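Local atomic coordinates of coiled-coil and C2 domain-containing protein 1-like (Drosophila melanogaster, PDB entry 6EI6), a protein that binds phosphatidylinositol monophosphates and regulates ESCRT-III in endosomal protein sorting, probably by preventing inappropriate polymerisation of its core subunit Shrub. Residues R143-F146 / D151-F154. Sequence-based numbering, arbitrary orientation.
With SO4 (sulfate ion), chain D.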
# COMPACT_ATOMS: atom_id res chain seq x y z
N ARG A 143 -1.13 -20.69 2.56
CA ARG A 143 0.29 -20.57 2.81
C ARG A 143 0.77 -19.18 2.41
O ARG A 143 0.37 -18.64 1.37
CB ARG A 143 1.08 -21.59 2.01
CG ARG A 143 0.74 -23.03 2.30
CD ARG A 143 1.81 -23.95 1.70
NE ARG A 143 1.57 -25.35 2.06
CZ ARG A 143 1.76 -25.86 3.27
NH1 ARG A 143 2.19 -25.10 4.28
NH2 ARG A 143 1.51 -27.15 3.48
N VAL A 144 1.66 -18.61 3.22
CA VAL A 144 2.20 -17.28 3.01
C VAL A 144 3.70 -17.39 2.87
O VAL A 144 4.36 -18.04 3.69
CB VAL A 144 1.85 -16.33 4.18
CG1 VAL A 144 2.49 -14.95 3.94
CG2 VAL A 144 0.32 -16.24 4.36
N GLU A 145 4.24 -16.77 1.83
CA GLU A 145 5.67 -16.81 1.54
C GLU A 145 6.15 -15.37 1.37
O GLU A 145 5.73 -14.68 0.44
CB GLU A 145 5.94 -17.64 0.30
CG GLU A 145 7.40 -17.70 -0.10
CD GLU A 145 7.66 -18.79 -1.10
OE1 GLU A 145 6.67 -19.39 -1.58
OE2 GLU A 145 8.83 -19.04 -1.41
N PHE A 146 7.02 -14.92 2.28
CA PHE A 146 7.53 -13.55 2.29
C PHE A 146 9.03 -13.58 2.03
O PHE A 146 9.77 -14.20 2.81
CB PHE A 146 7.22 -12.88 3.64
CG PHE A 146 7.69 -11.46 3.71
CD1 PHE A 146 9.04 -11.16 3.89
CD2 PHE A 146 6.79 -10.42 3.55
CE1 PHE A 146 9.47 -9.85 3.91
CE2 PHE A 146 7.23 -9.10 3.57
CZ PHE A 146 8.57 -8.82 3.75
N ASP A 151 17.71 -14.62 -1.46
CA ASP A 151 16.41 -15.27 -1.62
C ASP A 151 16.47 -16.74 -1.23
O ASP A 151 17.30 -17.50 -1.74
CB ASP A 151 15.91 -15.10 -3.07
CG ASP A 151 16.80 -15.80 -4.09
OD1 ASP A 151 18.04 -15.80 -3.91
OD2 ASP A 151 16.25 -16.34 -5.08
N GLU A 152 15.60 -17.13 -0.29
CA GLU A 152 14.60 -16.25 0.33
C GLU A 152 14.53 -16.66 1.79
O GLU A 152 15.56 -17.01 2.40
CB GLU A 152 13.21 -16.42 -0.31
CG GLU A 152 12.75 -15.36 -1.32
CD GLU A 152 11.33 -15.63 -1.88
OE1 GLU A 152 10.41 -15.98 -1.10
OE2 GLU A 152 11.14 -15.48 -3.12
N SER A 153 13.30 -16.57 2.32
CA SER A 153 12.77 -17.54 3.28
C SER A 153 11.36 -17.17 3.72
O SER A 153 10.50 -16.91 2.88
CB SER A 153 13.69 -17.70 4.50
OG SER A 153 14.63 -18.75 4.29
N PHE A 154 11.13 -17.16 5.04
CA PHE A 154 9.84 -17.03 5.73
C PHE A 154 8.63 -17.63 5.03
O PHE A 154 8.09 -17.03 4.09
CB PHE A 154 9.50 -15.58 6.05
CG PHE A 154 8.28 -15.47 6.94
CD1 PHE A 154 8.27 -16.06 8.19
CD2 PHE A 154 7.13 -14.83 6.51
CE1 PHE A 154 7.15 -15.99 9.01
CE2 PHE A 154 6.02 -14.75 7.34
CZ PHE A 154 6.03 -15.32 8.59
S SO4 D . 4.10 -28.21 6.49
O1 SO4 D . 2.94 -27.36 6.80
O2 SO4 D . 5.29 -27.36 6.31
O3 SO4 D . 4.33 -29.16 7.58
O4 SO4 D . 3.83 -28.95 5.25
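In the C2 domain, the turn end of the hairpin joining antiparallel strands 140-145 and 155-157 is pinned by a backbone hydrogen bond from Phe146 to Phe154, next to the Val144–Thr156 pairing. Phe146 N donates to Phe154 O at 3.0 Å, and the N-H...O angle of 168° shows a nearly straight bond. The same carbonyl receives a CA-H...O contact from Glu145, with CA to O at 3.5 Å, so Phe154 O meets the last strand residue, Glu145, and the first residue beyond it, Phe146.

Beside this bond the aromatic side chains meet at an apolar contact: Phe146 CB lies at the ring edge of Phe154, 3.5 Å from CD2 and near the ring plane. With CG anti to the backbone N (chi1 -179°), the Phe146 ring itself is carried away from 151-154.

Glu145 and Glu152 cross at about a right angle, their carboxylate planes 57° apart; OE2 of Glu145 and OE1 of Glu152 are 3.5 Å apart, a like-charge approach that Lys194 may ease through a long, weak ion pair with Glu145.

Arg143 reaches a sulfate ion, probably from the crystallisation liquor, its NH1 donating weakly to O1 at 3.5 Å; an alanine here would probably lose that bond, leaving the anion one partner fewer beside Lys157.

Within the four-stranded sheet, strand 140-145 runs between 155-157 and 192-199, while Val144 and Phe146 pack inward on Ile122 of strand 119-128 in the other sheet.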